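Local coordinates for protein D-xylonate dehydratase (Caulobacter crescentus, PDB 5OYN) that catalyses the dehydration of D-xylonate, and with similar efficiency of D-gluconate, to the 2-dehydro-3-deoxy acid, using a [2Fe-2S] cluster and a magnesium ion, at residues G329-R334 against R375-P380; R17-D22 against T122-P127; A289-V294 against S574-G579; L457-A462 against V474-P479. All blocks are in the same frame, centred on the assembly; numbering follows the deposited sequence.

Contact 1: G329-R334 against R375-P380; sequences GERFHR and REVIFP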
# COMPACT_ATOMS: atom_id res chain seq x y z
N GLY A 329 -14.52 -19.46 -16.04
CA GLY A 329 -15.25 -18.43 -15.31
C GLY A 329 -15.54 -17.17 -16.11
O GLY A 329 -16.57 -16.51 -15.90
N GLU A 330 -14.66 -16.80 -17.04
CA GLU A 330 -14.90 -15.60 -17.82
C GLU A 330 -16.15 -15.73 -18.67
O GLU A 330 -17.01 -14.84 -18.66
CB GLU A 330 -13.70 -15.30 -18.71
CG GLU A 330 -12.50 -14.71 -17.97
CD GLU A 330 -11.59 -13.97 -18.91
OE1 GLU A 330 -11.96 -12.83 -19.27
OE2 GLU A 330 -10.52 -14.51 -19.31
N ARG A 331 -16.28 -16.82 -19.42
CA ARG A 331 -17.47 -16.99 -20.25
C ARG A 331 -18.73 -17.10 -19.39
O ARG A 331 -19.78 -16.55 -19.75
CB ARG A 331 -17.31 -18.22 -21.15
CG ARG A 331 -16.33 -18.02 -22.31
CD ARG A 331 -16.79 -16.95 -23.29
NE ARG A 331 -18.08 -17.22 -23.95
CZ ARG A 331 -18.24 -17.96 -25.06
NH1 ARG A 331 -17.20 -18.55 -25.64
NH2 ARG A 331 -19.45 -18.11 -25.59
N PHE A 332 -18.62 -17.77 -18.24
CA PHE A 332 -19.77 -17.91 -17.37
C PHE A 332 -20.29 -16.54 -16.94
O PHE A 332 -21.49 -16.25 -17.06
CB PHE A 332 -19.41 -18.77 -16.16
CG PHE A 332 -20.54 -18.92 -15.17
CD1 PHE A 332 -21.81 -19.29 -15.59
CD2 PHE A 332 -20.32 -18.67 -13.81
CE1 PHE A 332 -22.85 -19.41 -14.69
CE2 PHE A 332 -21.36 -18.79 -12.91
CZ PHE A 332 -22.62 -19.16 -13.34
N HIS A 333 -19.39 -15.67 -16.48
CA HIS A 333 -19.83 -14.38 -15.97
C HIS A 333 -20.34 -13.47 -17.09
O HIS A 333 -21.29 -12.71 -16.90
CB HIS A 333 -18.71 -13.70 -15.19
CG HIS A 333 -18.97 -12.25 -14.92
ND1 HIS A 333 -18.50 -11.24 -15.73
CD2 HIS A 333 -19.74 -11.65 -13.97
CE1 HIS A 333 -18.93 -10.08 -15.28
NE2 HIS A 333 -19.69 -10.30 -14.22
N ARG A 334 -19.72 -13.53 -18.27
CA ARG A 334 -20.22 -12.76 -19.40
C ARG A 334 -21.60 -13.23 -19.85
O ARG A 334 -22.39 -12.44 -20.36
CB ARG A 334 -19.23 -12.85 -20.56
CG ARG A 334 -19.36 -11.79 -21.62
CD ARG A 334 -17.96 -11.30 -22.04
NE ARG A 334 -17.20 -12.33 -22.74
CZ ARG A 334 -15.95 -12.67 -22.45
NH1 ARG A 334 -15.33 -12.05 -21.45
NH2 ARG A 334 -15.33 -13.62 -23.14
N ARG A 375 -26.32 -18.42 -24.95
CA ARG A 375 -26.87 -19.77 -24.83
C ARG A 375 -25.85 -20.85 -25.15
O ARG A 375 -26.18 -22.04 -25.01
CB ARG A 375 -28.11 -19.90 -25.72
CG ARG A 375 -29.36 -19.18 -25.18
CD ARG A 375 -30.00 -19.91 -23.98
NE ARG A 375 -31.13 -19.17 -23.40
CZ ARG A 375 -31.61 -19.37 -22.17
NH1 ARG A 375 -31.06 -20.28 -21.37
NH2 ARG A 375 -32.63 -18.64 -21.74
N GLU A 376 -24.63 -20.48 -25.56
CA GLU A 376 -23.53 -21.44 -25.69
C GLU A 376 -23.00 -21.87 -24.33
O GLU A 376 -22.32 -22.90 -24.21
CB GLU A 376 -22.38 -20.83 -26.51
CG GLU A 376 -22.17 -21.37 -27.94
CD GLU A 376 -21.21 -20.49 -28.81
OE1 GLU A 376 -20.37 -19.72 -28.26
OE2 GLU A 376 -21.30 -20.57 -30.06
N VAL A 377 -23.31 -21.09 -23.29
CA VAL A 377 -22.65 -21.19 -22.00
C VAL A 377 -23.65 -21.55 -20.91
O VAL A 377 -23.39 -22.43 -20.07
CB VAL A 377 -21.92 -19.87 -21.64
CG1 VAL A 377 -21.14 -20.00 -20.34
CG2 VAL A 377 -21.03 -19.44 -22.78
N ILE A 378 -24.80 -20.89 -20.90
CA ILE A 378 -25.87 -21.19 -19.97
C ILE A 378 -27.05 -21.70 -20.80
O ILE A 378 -27.75 -20.92 -21.46
CB ILE A 378 -26.25 -19.99 -19.12
CG1 ILE A 378 -25.04 -19.60 -18.26
CG2 ILE A 378 -27.47 -20.32 -18.28
CD1 ILE A 378 -25.22 -18.32 -17.48
N PHE A 379 -27.27 -23.01 -20.77
CA PHE A 379 -28.28 -23.64 -21.60
C PHE A 379 -29.68 -23.40 -21.05
O PHE A 379 -29.87 -23.15 -19.85
CB PHE A 379 -28.02 -25.14 -21.71
CG PHE A 379 -26.97 -25.48 -22.72
CD1 PHE A 379 -25.88 -24.64 -22.93
CD2 PHE A 379 -27.07 -26.65 -23.45
CE1 PHE A 379 -24.91 -24.96 -23.87
CE2 PHE A 379 -26.11 -26.97 -24.39
CZ PHE A 379 -25.03 -26.13 -24.60
N PRO A 380 -30.70 -23.44 -21.93
CA PRO A 380 -32.08 -23.34 -21.45
C PRO A 380 -32.47 -24.60 -20.69
O PRO A 380 -32.02 -25.70 -21.01
CB PRO A 380 -32.90 -23.17 -22.73
CG PRO A 380 -32.06 -23.77 -23.80
CD PRO A 380 -30.62 -23.60 -23.39
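Helix 329-335 lies beside the irregular segment 375-380, the backbones coming closest at Phe332 and Val377, whose CA atoms are 6.4 Å apart. Val377 sits in the middle: its two methyls part to serve two helix residues. CG1, anti to the backbone N (chi1 -175°), rests against the helix backbone, 3.9 Å from Phe332 CA, while CG2 approaches the guanidinium of Arg331 obliquely, 3.5 Å from NH2. A beta-branched residue suits this place because both branches find a surface. Next to it, Ile378 reaches along its CG1 arm so that CD1 comes 3.8 Å from CE1 of the Phe332 ring; the ring is swung there with CG anti to the backbone N (chi1 178°), and the two side chains cross obliquely. The polar end of the contact belongs to Arg331. Its chain bends at chi2 and chi3, folding the guanidinium toward the loop, where NH2 forms a salt bridge with Glu376 OE1 at 3.3 Å. The bond is nearly straight, lies in the guanidinium plane and uses the anti lone pair of OE1, although the carboxylate is turned 60° from that plane. The same NH2 has its stronger partner in Asp374, and Tyr327 adds a cation-pi contact. An alanine in place of Arg331 would probably leave both acids without this shared cation and take away the packing partner of Val377 CG2. The arrangement is helix-to-loop packing, an apolar patch bordered by a salt bridge, which ties a helix of the N-terminal dehydratase family region to a loop of the C-terminal one, between helix 363-367 and strand 392-393.

Contact 2: R17-D22 against T122-P127; sequences RFRSRD and TLHGYP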
# COMPACT_ATOMS: atom_id res chain seq x y z
N ARG A 17 -28.53 2.72 18.52
CA ARG A 17 -27.40 2.55 19.43
C ARG A 17 -26.77 1.21 19.09
O ARG A 17 -27.27 0.15 19.48
CB ARG A 17 -27.83 2.63 20.90
CG ARG A 17 -26.85 1.94 21.86
CD ARG A 17 -26.90 2.49 23.27
NE ARG A 17 -26.19 3.75 23.37
CZ ARG A 17 -25.22 3.98 24.25
NH1 ARG A 17 -24.86 3.03 25.10
NH2 ARG A 17 -24.61 5.16 24.28
N PHE A 18 -25.68 1.27 18.33
CA PHE A 18 -24.97 0.07 17.93
C PHE A 18 -24.15 -0.49 19.10
O PHE A 18 -23.80 0.23 20.03
CB PHE A 18 -24.08 0.39 16.74
CG PHE A 18 -24.82 0.90 15.54
CD1 PHE A 18 -25.47 0.02 14.69
CD2 PHE A 18 -24.83 2.25 15.24
CE1 PHE A 18 -26.13 0.49 13.57
CE2 PHE A 18 -25.49 2.72 14.12
CZ PHE A 18 -26.15 1.84 13.29
N ARG A 19 -23.86 -1.79 19.05
CA ARG A 19 -23.07 -2.37 20.13
C ARG A 19 -21.71 -1.70 20.27
O ARG A 19 -21.12 -1.73 21.36
CB ARG A 19 -22.89 -3.87 19.91
CG ARG A 19 -22.80 -4.21 18.46
CD ARG A 19 -22.84 -5.70 18.27
NE ARG A 19 -21.54 -6.33 18.48
CZ ARG A 19 -21.26 -7.09 19.52
NH1 ARG A 19 -22.18 -7.29 20.46
NH2 ARG A 19 -20.06 -7.65 19.63
N SER A 20 -21.20 -1.12 19.18
CA SER A 20 -19.98 -0.33 19.29
C SER A 20 -20.10 0.71 20.40
O SER A 20 -19.17 0.88 21.19
CB SER A 20 -19.66 0.35 17.95
OG SER A 20 -20.83 0.83 17.30
N ARG A 21 -21.26 1.36 20.50
CA ARG A 21 -21.47 2.39 21.52
C ARG A 21 -21.25 1.87 22.93
O ARG A 21 -20.98 2.67 23.83
CB ARG A 21 -22.87 2.98 21.41
CG ARG A 21 -23.18 3.63 20.05
CD ARG A 21 -22.28 4.85 19.80
NE ARG A 21 -21.38 4.67 18.65
CZ ARG A 21 -20.45 5.55 18.27
NH1 ARG A 21 -20.31 6.69 18.94
NH2 ARG A 21 -19.68 5.31 17.21
N ASP A 22 -21.32 0.56 23.16
CA ASP A 22 -21.02 0.08 24.50
C ASP A 22 -19.53 0.18 24.84
O ASP A 22 -19.17 0.11 26.02
CB ASP A 22 -21.50 -1.35 24.70
CG ASP A 22 -21.42 -1.79 26.15
OD1 ASP A 22 -22.19 -1.27 26.99
OD2 ASP A 22 -20.55 -2.64 26.46
N THR A 122 -13.46 -12.54 17.33
CA THR A 122 -13.26 -11.17 16.88
C THR A 122 -14.58 -10.43 16.71
O THR A 122 -14.76 -9.33 17.25
CB THR A 122 -12.47 -11.17 15.56
OG1 THR A 122 -11.24 -11.87 15.73
CG2 THR A 122 -12.19 -9.76 15.06
N LEU A 123 -15.52 -11.01 15.96
CA LEU A 123 -16.79 -10.32 15.69
C LEU A 123 -17.54 -10.01 16.98
O LEU A 123 -18.16 -8.94 17.12
CB LEU A 123 -17.68 -11.16 14.78
CG LEU A 123 -17.28 -11.32 13.32
CD1 LEU A 123 -18.40 -12.04 12.59
CD2 LEU A 123 -17.00 -9.98 12.69
N HIS A 124 -17.49 -10.93 17.94
CA HIS A 124 -18.22 -10.74 19.18
C HIS A 124 -17.43 -9.96 20.23
O HIS A 124 -18.03 -9.26 21.05
CB HIS A 124 -18.64 -12.10 19.74
CG HIS A 124 -19.37 -12.01 21.03
ND1 HIS A 124 -20.66 -11.52 21.13
CD2 HIS A 124 -18.99 -12.32 22.30
CE1 HIS A 124 -21.04 -11.54 22.39
NE2 HIS A 124 -20.05 -12.03 23.12
N GLY A 125 -16.09 -10.04 20.20
CA GLY A 125 -15.21 -9.46 21.20
C GLY A 125 -14.77 -8.03 21.01
O GLY A 125 -14.16 -7.47 21.92
N TYR A 126 -15.05 -7.41 19.87
CA TYR A 126 -14.61 -6.06 19.57
C TYR A 126 -15.81 -5.20 19.21
O TYR A 126 -16.89 -5.72 18.91
CB TYR A 126 -13.59 -6.05 18.43
CG TYR A 126 -12.28 -6.70 18.79
CD1 TYR A 126 -12.06 -8.05 18.52
CD2 TYR A 126 -11.27 -5.98 19.41
CE1 TYR A 126 -10.86 -8.66 18.85
CE2 TYR A 126 -10.07 -6.57 19.74
CZ TYR A 126 -9.86 -7.91 19.46
OH TYR A 126 -8.66 -8.51 19.79
N PRO A 127 -15.68 -3.87 19.24
CA PRO A 127 -16.85 -3.02 18.96
C PRO A 127 -17.22 -3.02 17.49
O PRO A 127 -17.11 -1.99 16.82
CB PRO A 127 -16.40 -1.63 19.43
CG PRO A 127 -14.94 -1.65 19.28
CD PRO A 127 -14.50 -3.06 19.61
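The C-terminal end of helix 109-125 is the fold element met here, its last carbonyls receiving an arginine from the N-terminal part of the chain. Arg19 sends its guanidinium across to this end on a chain that bends at chi3 (-82°). NH2 does the touching: it donates to His124 O at 3.0 Å and, weakly, to Leu123 O at 3.4 Å. The first bond lies in the guanidinium plane but is bent, with an N-H...O angle of 133°, and the donor stands above the carbonyl plane of His124. One nitrogen is thus shared between successive carbonyls, as is natural where a helix runs out and its final C=O groups lack amide partners. Such an end carries the negative side of the helix dipole, so a cation placed here is likely to be favoured electrostatically; were His124 protonated, this would probably be weakened, its ND1 being 4.2 Å from Arg19 NH2. Helix 109-125 is the helix of a beta-alpha-beta crossover from strand 90-95 to strand 130-135 of the parallel sheet; its helical torsions stop at Tyr126. Ile128 O, just beyond, accepts from Arg19 NE and so gives the guanidinium a second hold. The second point of contact is close packing without a polar bond: Ser20 and Pro127 bring their CA atoms to 4.1 Å, Pro127 CB packs 3.8 Å from Ser20 CA, and Ser20 CB sits 3.6 Å from Pro127 O. A small residue suits such a close approach, and its OG is bonded to Asp129. Tyr126 turns elsewhere, its OH hydrogen-bonded to Phe100 N of the third subunit.

Contact 3: A289-V294 against S574-G579; sequences AQPHIV and SQLDTG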
# COMPACT_ATOMS: atom_id res chain seq x y z
N ALA A 289 -19.60 -28.68 -1.91
CA ALA A 289 -20.69 -27.80 -1.48
C ALA A 289 -21.55 -28.48 -0.43
O ALA A 289 -22.09 -27.81 0.45
CB ALA A 289 -21.53 -27.36 -2.68
N GLN A 290 -21.67 -29.83 -0.49
CA GLN A 290 -22.61 -30.52 0.39
C GLN A 290 -22.19 -30.41 1.85
O GLN A 290 -22.98 -29.88 2.66
CB GLN A 290 -22.80 -31.97 -0.06
CG GLN A 290 -23.61 -32.82 0.91
CD GLN A 290 -22.77 -33.46 2.00
OE1 GLN A 290 -21.85 -34.22 1.72
NE2 GLN A 290 -23.09 -33.17 3.25
N PRO A 291 -21.00 -30.86 2.27
CA PRO A 291 -20.62 -30.63 3.67
C PRO A 291 -20.72 -29.17 4.06
O PRO A 291 -21.12 -28.88 5.20
CB PRO A 291 -19.17 -31.13 3.73
CG PRO A 291 -19.03 -32.05 2.62
CD PRO A 291 -19.93 -31.56 1.52
N HIS A 292 -20.44 -28.24 3.14
CA HIS A 292 -20.43 -26.82 3.50
C HIS A 292 -21.83 -26.26 3.64
O HIS A 292 -22.09 -25.46 4.54
CB HIS A 292 -19.68 -26.00 2.45
CG HIS A 292 -18.22 -26.30 2.39
ND1 HIS A 292 -17.45 -26.49 3.52
CD2 HIS A 292 -17.39 -26.46 1.34
CE1 HIS A 292 -16.21 -26.75 3.17
NE2 HIS A 292 -16.14 -26.74 1.85
N ILE A 293 -22.74 -26.64 2.75
CA ILE A 293 -24.10 -26.11 2.87
C ILE A 293 -24.75 -26.63 4.15
O ILE A 293 -25.47 -25.89 4.83
CB ILE A 293 -24.93 -26.44 1.62
CG1 ILE A 293 -24.45 -25.57 0.45
CG2 ILE A 293 -26.39 -26.19 1.88
CD1 ILE A 293 -25.12 -25.86 -0.86
N VAL A 294 -24.47 -27.88 4.52
CA VAL A 294 -25.03 -28.42 5.76
C VAL A 294 -24.44 -27.70 6.95
O VAL A 294 -25.17 -27.21 7.83
CB VAL A 294 -24.82 -29.94 5.85
CG1 VAL A 294 -25.03 -30.42 7.27
CG2 VAL A 294 -25.76 -30.68 4.91
N SER A 574 -17.61 -33.51 13.58
CA SER A 574 -18.64 -34.43 13.11
C SER A 574 -18.21 -35.09 11.80
O SER A 574 -17.11 -34.88 11.30
CB SER A 574 -19.95 -33.67 12.91
OG SER A 574 -20.10 -33.24 11.58
N GLN A 575 -19.09 -35.89 11.23
CA GLN A 575 -18.84 -36.41 9.90
C GLN A 575 -19.45 -35.49 8.85
O GLN A 575 -20.31 -34.65 9.15
CB GLN A 575 -19.39 -37.83 9.75
CG GLN A 575 -18.79 -38.83 10.71
CD GLN A 575 -17.47 -39.38 10.21
OE1 GLN A 575 -17.43 -40.14 9.23
NE2 GLN A 575 -16.37 -38.98 10.86
N LEU A 576 -18.99 -35.66 7.60
CA LEU A 576 -19.48 -34.80 6.52
C LEU A 576 -20.96 -34.98 6.24
O LEU A 576 -21.56 -34.13 5.57
CB LEU A 576 -18.66 -35.04 5.24
CG LEU A 576 -17.14 -35.02 5.44
CD1 LEU A 576 -16.41 -35.59 4.23
CD2 LEU A 576 -16.63 -33.59 5.80
N ASP A 577 -21.56 -36.07 6.73
CA ASP A 577 -23.02 -36.19 6.76
C ASP A 577 -23.64 -34.91 7.30
O ASP A 577 -24.57 -34.35 6.70
CB ASP A 577 -23.43 -37.43 7.58
CG ASP A 577 -23.20 -37.28 9.12
OD1 ASP A 577 -22.32 -37.98 9.69
OD2 ASP A 577 -23.90 -36.47 9.78
N THR A 578 -23.14 -34.42 8.44
CA THR A 578 -23.61 -33.20 9.08
C THR A 578 -22.57 -32.08 9.01
O THR A 578 -22.50 -31.24 9.90
CB THR A 578 -24.01 -33.45 10.53
OG1 THR A 578 -23.11 -34.41 11.13
CG2 THR A 578 -25.48 -33.94 10.63
N GLY A 579 -21.74 -32.10 7.96
CA GLY A 579 -20.94 -30.95 7.60
C GLY A 579 -19.60 -30.82 8.29
O GLY A 579 -19.08 -29.70 8.37
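One hydrogen bond joins the two segments. Gln290, with CG anti to the backbone N and a bend at chi2 (-87°), points its amide at the loop, and NE2 donates to Leu576 O at 2.9 Å. The bond is almost straight (173°) and lies in both the amide and the carbonyl plane. Leu576 O also accepts from Gly579 N, so this buried carbonyl is gripped twice, while Gln290 OE1 is taken up by Asn509; a glutamine suits a place that asks for both a donor and an acceptor. From the same helix turn, His292 bonds to the carboxylated lysine at position 139, a magnesium-site residue.

The apolar contacts flank the Gln290 bond. Pro291 CG meets Leu576 CB at 4.0 Å, crossing obliquely, and Val294 CG1, anti to the backbone N, lies against the loop backbone 3.4 Å from Thr578 C.

Backbone proximity accounts for Gly579, whose CA lies 3.2 Å from Pro291 O. A side chain there would run into that oxygen, and the positive phi (86°) itself favours glycine.

Helix 289-299 is backed by helices 215-225 and 270-282, and strand 507-511 borders Pro291 and Leu576.

Contact 4: L457-A462 against V474-P479; sequences LVIRGA and VNMQPP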
# COMPACT_ATOMS: atom_id res chain seq x y z
N LEU A 457 -12.35 -48.54 -7.72
CA LEU A 457 -11.26 -48.13 -6.84
C LEU A 457 -11.81 -47.48 -5.58
O LEU A 457 -12.65 -46.57 -5.64
CB LEU A 457 -10.30 -47.20 -7.57
CG LEU A 457 -9.86 -47.77 -8.93
CD1 LEU A 457 -9.18 -46.70 -9.78
CD2 LEU A 457 -8.95 -48.99 -8.77
N VAL A 458 -11.37 -47.97 -4.43
CA VAL A 458 -11.92 -47.59 -3.14
C VAL A 458 -10.78 -47.10 -2.28
O VAL A 458 -9.70 -47.71 -2.25
CB VAL A 458 -12.66 -48.77 -2.46
CG1 VAL A 458 -13.10 -48.40 -1.05
CG2 VAL A 458 -13.86 -49.19 -3.28
N ILE A 459 -11.00 -45.99 -1.58
CA ILE A 459 -10.02 -45.41 -0.68
C ILE A 459 -10.70 -45.15 0.65
O ILE A 459 -11.85 -44.71 0.69
CB ILE A 459 -9.40 -44.12 -1.28
CG1 ILE A 459 -8.33 -43.55 -0.35
CG2 ILE A 459 -10.48 -43.09 -1.58
CD1 ILE A 459 -7.27 -42.76 -1.07
N ARG A 460 -9.99 -45.43 1.75
CA ARG A 460 -10.55 -45.28 3.08
C ARG A 460 -9.51 -44.67 4.01
O ARG A 460 -8.30 -44.72 3.75
CB ARG A 460 -11.04 -46.62 3.66
CG ARG A 460 -9.95 -47.68 3.77
CD ARG A 460 -10.15 -48.61 4.98
NE ARG A 460 -9.33 -49.81 4.83
CZ ARG A 460 -9.79 -51.01 4.49
NH1 ARG A 460 -11.09 -51.18 4.27
NH2 ARG A 460 -8.96 -52.03 4.36
N GLY A 461 -9.99 -44.12 5.12
CA GLY A 461 -9.16 -43.40 6.06
C GLY A 461 -8.96 -41.94 5.73
O GLY A 461 -8.10 -41.29 6.35
N ALA A 462 -9.73 -41.39 4.79
CA ALA A 462 -9.59 -40.02 4.33
C ALA A 462 -10.74 -39.13 4.80
O ALA A 462 -11.02 -38.09 4.18
CB ALA A 462 -9.46 -39.97 2.81
N VAL A 474 -10.26 -38.84 -3.65
CA VAL A 474 -11.11 -39.90 -4.18
C VAL A 474 -11.03 -39.98 -5.71
O VAL A 474 -11.25 -41.06 -6.28
CB VAL A 474 -12.56 -39.71 -3.71
CG1 VAL A 474 -13.49 -40.73 -4.36
CG2 VAL A 474 -12.65 -39.84 -2.19
N ASN A 475 -10.70 -38.89 -6.40
CA ASN A 475 -10.64 -38.96 -7.86
C ASN A 475 -9.44 -39.80 -8.33
O ASN A 475 -8.58 -39.30 -9.06
CB ASN A 475 -10.63 -37.56 -8.49
CG ASN A 475 -9.55 -36.64 -7.92
OD1 ASN A 475 -9.35 -36.55 -6.71
ND2 ASN A 475 -8.86 -35.93 -8.81
N MET A 476 -9.41 -41.07 -7.92
CA MET A 476 -8.35 -42.00 -8.32
C MET A 476 -8.44 -42.34 -9.80
O MET A 476 -9.54 -42.46 -10.35
CB MET A 476 -8.44 -43.29 -7.50
CG MET A 476 -7.96 -43.15 -6.07
SD MET A 476 -8.44 -44.53 -4.99
CE MET A 476 -10.20 -44.21 -4.87
N GLN A 477 -7.28 -42.51 -10.45
CA GLN A 477 -7.27 -42.80 -11.88
C GLN A 477 -6.94 -44.28 -12.14
O GLN A 477 -6.30 -44.94 -11.31
CB GLN A 477 -6.27 -41.90 -12.62
CG GLN A 477 -4.80 -42.17 -12.34
CD GLN A 477 -3.89 -41.42 -13.31
OE1 GLN A 477 -4.22 -40.31 -13.75
NE2 GLN A 477 -2.75 -42.01 -13.65
N PRO A 478 -7.36 -44.82 -13.29
CA PRO A 478 -7.04 -46.21 -13.64
C PRO A 478 -5.55 -46.46 -13.62
O PRO A 478 -4.75 -45.51 -13.74
CB PRO A 478 -7.60 -46.35 -15.06
CG PRO A 478 -8.67 -45.34 -15.16
CD PRO A 478 -8.24 -44.19 -14.30
N PRO A 479 -5.13 -47.71 -13.47
CA PRO A 479 -3.70 -48.04 -13.63
C PRO A 479 -3.23 -47.76 -15.05
O PRO A 479 -4.03 -47.58 -15.97
CB PRO A 479 -3.64 -49.54 -13.31
CG PRO A 479 -4.90 -49.83 -12.55
CD PRO A 479 -5.93 -48.88 -13.06
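Strand 455-460, part of the mixed sheet of the C-terminal dehydratase family region, is overlaid by the irregular segment 474-479, which runs back alongside it in the opposite direction. Leu457 and Ile459, two residues apart on the strand, direct their side chains at the loop and form a shallow hollow between them. Met476 is the bump that fills it. With CG anti to the carbonyl carbon and a bend at chi3 (-71°), its thioether lies down in the gap: SD is 3.9 Å from Ile459 CB, and CE lies 3.5 Å from Leu457 O. An unbranched, flexible chain suits such a slot. An alanine at Met476 would lose CG, SD and CE and would probably leave the hollow poorly filled. At one end Val474 extends the apolar surface, its CG2 touching Ile459 CG2 at 4.0 Å; at the other, Leu457 CD1 lies 3.7 Å from Gln477 O. Asn475 is the centre of an inverse gamma turn, and on either side of it Val474 and Met476 each touch Ile459. Glu472, a magnesium ligand, precedes Val474 closely in the chain. The closest side-chain approach is methyl to methyl, Ile459 CG2 to Met476 CE, at 3.5 Å.

Overall arrangement
Contact 2 closes first along the chain; contact 3 then opens at helix 289-299 and shuts only at 574-579, and contacts 1 and 4 follow one another within that span. Contact 3 is the most central, about 10 Å from the chain's centre, whereas contact 2 lies about 29 Å out at the subunit boundary. Contacts 2 and 4 fall on opposite sides of that centre, their own centres about 48 Å apart, one beside the parallel sheet and the other on the mixed sheet. Contacts 3 and 4 approach most closely, nearest atoms about 6 Å apart. Contacts 1 and 3 join the two family regions, as does the magnesium site, with Glu101, Asp138 and Lys139 from one and Glu472 from the other.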